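Long-range contact in D,D-dipeptidase/D,D-carboxypeptidase (Enterococcus faecalis, PDB 4F78), which probably acts as a zinc-dependent D,D-dipeptidase and D,D-carboxypeptidase that removes terminal D-alanine from peptidoglycan precursors: residues A[125-130]-A[165-170]. Numbering follows the deposited sequence.
Sequences FIRPDF and EPWHFR. With ZN (zinc ion), chain B.
I126 meets the indole of W167 through its backbone: the carbonyl O lies 3.2 Å from W167 CZ2, while its branched apolar side chain packs instead on S87 and N91 of helix 77-91. Next, R127 lays its CA over the six-membered ring of W167, 4.0 Å from the centroid, a CH-pi contact. Its CB and CG graze the indole rim, and the guanidinium reaches outward to a salt bridge with D124, as suits an exposed arginine. P128 continues along the same face, its CD standing 3.5 Å from the centroid of the five-membered ring of W167 and 6° off the normal; a compact, rigid proline ring fits closely against flat indole. E165 CB lies over the opposite face, toward the rim. W167 NE1 donates to the zinc-bound water, a bond that probably helps to hold the indole beside the metal site. H168 ND1 binds that zinc, together with H108 and D115. F130 then turns inward: CG anti to the backbone N (chi1 -154°) carries its ring past W167 to F169, where F130 CE2 lies 3.4 Å from F169 CE1 with the planes 73° apart, an apolar aromatic pairing proper to a buried place. The carbonyls of F130 and P166 both accept from R140 of helix 134-142. Residues 125-130 belong to the loop between strand 113-118 and that helix, and cross the turn leading into strand 168-171 nearly at right angles, with P128 and F130 also touching strand 68-72.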
ATOM      1  N   PHE A 125      16.185   4.537  12.502  1.00 21.20           N
ATOM      2  CA  PHE A 125      14.753   4.655  12.320  1.00 29.22           C
ATOM      3  C   PHE A 125      14.393   5.203  10.929  1.00 25.74           C
ATOM      4  O   PHE A 125      13.509   4.680  10.229  1.00 22.14           O
ATOM      5  CB  PHE A 125      14.198   5.554  13.426  1.00 42.05           C
ATOM      6  CG  PHE A 125      12.726   5.794  13.322  1.00 48.70           C
ATOM      7  CD1 PHE A 125      11.814   4.882  13.890  1.00 50.82           C
ATOM      8  CD2 PHE A 125      12.238   6.929  12.665  1.00 43.07           C
ATOM      9  CE1 PHE A 125      10.430   5.091  13.806  1.00 41.71           C
ATOM     10  CE2 PHE A 125      10.879   7.151  12.569  1.00 43.81           C
ATOM     11  CZ  PHE A 125       9.960   6.221  13.143  1.00 48.50           C
ATOM     12  N   ILE A 126      15.070   6.264  10.509  1.00 21.36           N
ATOM     13  CA  ILE A 126      14.687   6.912   9.236  1.00 23.80           C
ATOM     14  C   ILE A 126      15.190   6.098   8.032  1.00 24.89           C
ATOM     15  O   ILE A 126      14.483   5.972   7.015  1.00 37.58           O
ATOM     16  CB  ILE A 126      15.215   8.377   9.191  1.00 54.38           C
ATOM     17  CG1 ILE A 126      14.346   9.270  10.078  1.00 54.81           C
ATOM     18  CG2 ILE A 126      15.212   8.922   7.781  1.00 55.81           C
ATOM     19  CD1 ILE A 126      14.475  10.750   9.785  1.00 50.10           C
ATOM     20  N   ARG A 127      16.374   5.509   8.184  1.00 28.57           N
ATOM     21  CA  ARG A 127      16.988   4.616   7.182  1.00 38.17           C
ATOM     22  C   ARG A 127      17.310   3.251   7.814  1.00 37.66           C
ATOM     23  O   ARG A 127      18.428   3.021   8.335  1.00 42.03           O
ATOM     24  CB  ARG A 127      18.292   5.234   6.644  1.00 46.54           C
ATOM     25  CG  ARG A 127      18.176   6.707   6.185  1.00 49.83           C
ATOM     26  CD  ARG A 127      19.550   7.347   5.827  1.00 54.93           C
ATOM     27  NE  ARG A 127      20.207   8.090   6.909  1.00 52.06           N
ATOM     28  CZ  ARG A 127      21.152   7.593   7.710  1.00 49.11           C
ATOM     29  NH1 ARG A 127      21.557   6.329   7.577  1.00 40.88           N
ATOM     30  NH2 ARG A 127      21.695   8.359   8.653  1.00 49.13           N
ATOM     31  N   PRO A 128      16.324   2.337   7.830  1.00 28.60           N
ATOM     32  CA  PRO A 128      16.748   1.008   8.315  1.00 28.91           C
ATOM     33  C   PRO A 128      17.448   0.212   7.189  1.00 29.20           C
ATOM     34  O   PRO A 128      17.224   0.485   5.992  1.00 29.03           O
ATOM     35  CB  PRO A 128      15.432   0.345   8.759  1.00 26.12           C
ATOM     36  CG  PRO A 128      14.342   1.105   8.033  1.00 20.70           C
ATOM     37  CD  PRO A 128      14.855   2.492   7.742  1.00 18.79           C
ATOM     38  N   ASP A 129      18.278  -0.759   7.576  1.00 25.53           N
ATOM     39  CA  ASP A 129      19.046  -1.563   6.625  1.00 24.07           C
ATOM     40  C   ASP A 129      18.181  -2.696   6.064  1.00 18.74           C
ATOM     41  O   ASP A 129      17.744  -3.607   6.795  1.00 18.56           O
ATOM     42  CB  ASP A 129      20.309  -2.117   7.322  1.00 27.25           C
ATOM     43  CG  ASP A 129      21.351  -2.693   6.328  1.00 49.17           C
ATOM     44  OD1 ASP A 129      21.426  -2.246   5.137  1.00 40.24           O
ATOM     45  OD2 ASP A 129      22.115  -3.593   6.762  1.00 51.09           O
ATOM     46  N   PHE A 130      17.935  -2.659   4.760  1.00 18.42           N
ATOM     47  CA  PHE A 130      17.131  -3.704   4.120  1.00 17.11           C
ATOM     48  C   PHE A 130      17.698  -3.967   2.710  1.00 14.92           C
ATOM     49  O   PHE A 130      17.164  -3.469   1.732  1.00 15.76           O
ATOM     50  CB  PHE A 130      15.664  -3.274   4.053  1.00 14.52           C
ATOM     51  CG  PHE A 130      14.676  -4.445   3.997  1.00 16.96           C
ATOM     52  CD1 PHE A 130      14.477  -5.257   5.113  1.00 19.66           C
ATOM     53  CD2 PHE A 130      13.951  -4.726   2.832  1.00 12.22           C
ATOM     54  CE1 PHE A 130      13.586  -6.347   5.072  1.00 15.12           C
ATOM     55  CE2 PHE A 130      13.051  -5.819   2.775  1.00 13.09           C
ATOM     56  CZ  PHE A 130      12.851  -6.615   3.916  1.00 14.27           C
ATOM     57  N   GLU A 165      13.915   4.158  -1.476  1.00  9.70           N
ATOM     58  CA  GLU A 165      13.947   3.538  -0.126  1.00 13.39           C
ATOM     59  C   GLU A 165      13.850   2.014  -0.216  1.00  9.21           C
ATOM     60  O   GLU A 165      12.766   1.440  -0.444  1.00 15.54           O
ATOM     61  CB  GLU A 165      12.834   4.117   0.791  1.00 15.38           C
ATOM     62  CG  GLU A 165      12.901   5.664   0.924  1.00 11.73           C
ATOM     63  CD  GLU A 165      11.826   6.274   1.823  1.00 16.90           C
ATOM     64  OE1 GLU A 165      10.890   5.553   2.272  1.00 13.25           O
ATOM     65  OE2 GLU A 165      11.946   7.496   2.133  1.00 19.16           O
ATOM     66  N   PRO A 166      14.983   1.339  -0.015  1.00 13.36           N
ATOM     67  CA  PRO A 166      14.985  -0.119   0.007  1.00 15.36           C
ATOM     68  C   PRO A 166      13.975  -0.693   1.032  1.00 15.72           C
ATOM     69  O   PRO A 166      13.552  -1.838   0.858  1.00 13.01           O
ATOM     70  CB  PRO A 166      16.427  -0.444   0.419  1.00 15.18           C
ATOM     71  CG  PRO A 166      17.219   0.733  -0.151  1.00 15.30           C
ATOM     72  CD  PRO A 166      16.329   1.910   0.080  1.00  9.78           C
ATOM     73  N   TRP A 167      13.585   0.053   2.071  1.00 11.69           N
ATOM     74  CA  TRP A 167      13.013  -0.617   3.249  1.00 12.70           C
ATOM     75  C   TRP A 167      11.499  -0.439   3.407  1.00 16.00           C
ATOM     76  O   TRP A 167      10.895  -1.037   4.303  1.00 11.82           O
ATOM     77  CB  TRP A 167      13.713  -0.064   4.499  1.00  9.59           C
ATOM     78  CG  TRP A 167      13.520   1.460   4.554  1.00 14.60           C
ATOM     79  CD1 TRP A 167      12.375   2.144   4.961  1.00 12.17           C
ATOM     80  CD2 TRP A 167      14.451   2.474   4.112  1.00 14.73           C
ATOM     81  NE1 TRP A 167      12.570   3.505   4.824  1.00 14.23           N
ATOM     82  CE2 TRP A 167      13.831   3.734   4.307  1.00 19.08           C
ATOM     83  CE3 TRP A 167      15.752   2.435   3.582  1.00 15.75           C
ATOM     84  CZ2 TRP A 167      14.473   4.944   3.999  1.00 21.27           C
ATOM     85  CZ3 TRP A 167      16.394   3.646   3.274  1.00 22.05           C
ATOM     86  CH2 TRP A 167      15.751   4.882   3.485  1.00 16.18           C
ATOM     87  N   HIS A 168      10.894   0.386   2.553  1.00  9.97           N
ATOM     88  CA  HIS A 168       9.492   0.799   2.707  1.00 10.47           C
ATOM     89  C   HIS A 168       8.589   0.052   1.748  1.00 12.05           C
ATOM     90  O   HIS A 168       8.708   0.168   0.519  1.00 15.89           O
ATOM     91  CB  HIS A 168       9.376   2.329   2.505  1.00  9.61           C
ATOM     92  CG  HIS A 168       7.976   2.874   2.598  1.00  9.93           C
ATOM     93  ND1 HIS A 168       7.631   3.849   3.505  1.00 13.32           N
ATOM     94  CD2 HIS A 168       6.869   2.639   1.854  1.00 13.87           C
ATOM     95  CE1 HIS A 168       6.363   4.171   3.353  1.00 11.63           C
ATOM     96  NE2 HIS A 168       5.871   3.457   2.349  1.00 10.86           N
ATOM     97  N   PHE A 169       7.661  -0.722   2.327  1.00 12.76           N
ATOM     98  CA  PHE A 169       6.735  -1.563   1.555  1.00 12.71           C
ATOM     99  C   PHE A 169       5.279  -1.162   1.784  1.00 13.37           C
ATOM    100  O   PHE A 169       4.875  -0.761   2.890  1.00 13.17           O
ATOM    101  CB  PHE A 169       6.927  -3.024   1.929  1.00 12.83           C
ATOM    102  CG  PHE A 169       8.174  -3.572   1.372  1.00 21.36           C
ATOM    103  CD1 PHE A 169       9.380  -3.386   2.047  1.00 12.36           C
ATOM    104  CD2 PHE A 169       8.172  -4.195   0.134  1.00 14.31           C
ATOM    105  CE1 PHE A 169      10.591  -3.852   1.496  1.00 16.66           C
ATOM    106  CE2 PHE A 169       9.373  -4.675  -0.420  1.00 14.17           C
ATOM    107  CZ  PHE A 169      10.581  -4.497   0.276  1.00 13.73           C
ATOM    108  N   ARG A 170       4.487  -1.243   0.730  1.00  8.58           N
ATOM    109  CA  ARG A 170       3.114  -0.750   0.842  1.00  7.98           C
ATOM    110  C   ARG A 170       2.185  -1.886   0.441  1.00 11.36           C
ATOM    111  O   ARG A 170       2.417  -2.555  -0.590  1.00 13.53           O
ATOM    112  CB  ARG A 170       2.933   0.425  -0.160  1.00  7.87           C
ATOM    113  CG  ARG A 170       1.441   0.702  -0.570  1.00  7.56           C
ATOM    114  CD  ARG A 170       0.557   1.256   0.608  1.00 11.25           C
ATOM    115  NE  ARG A 170      -0.838   1.292   0.140  1.00 10.21           N
ATOM    116  CZ  ARG A 170      -1.398   2.343  -0.465  1.00 12.37           C
ATOM    117  NH1 ARG A 170      -0.709   3.481  -0.600  1.00 10.46           N
ATOM    118  NH2 ARG A 170      -2.663   2.267  -0.911  1.00 10.56           N
TER
HETATM  119 ZN    ZN B 301       8.363   4.428   5.489  1.00 19.91          ZN
HETATM  120  O   HOH W   1      10.222   5.322   4.710  1.00 19.61           O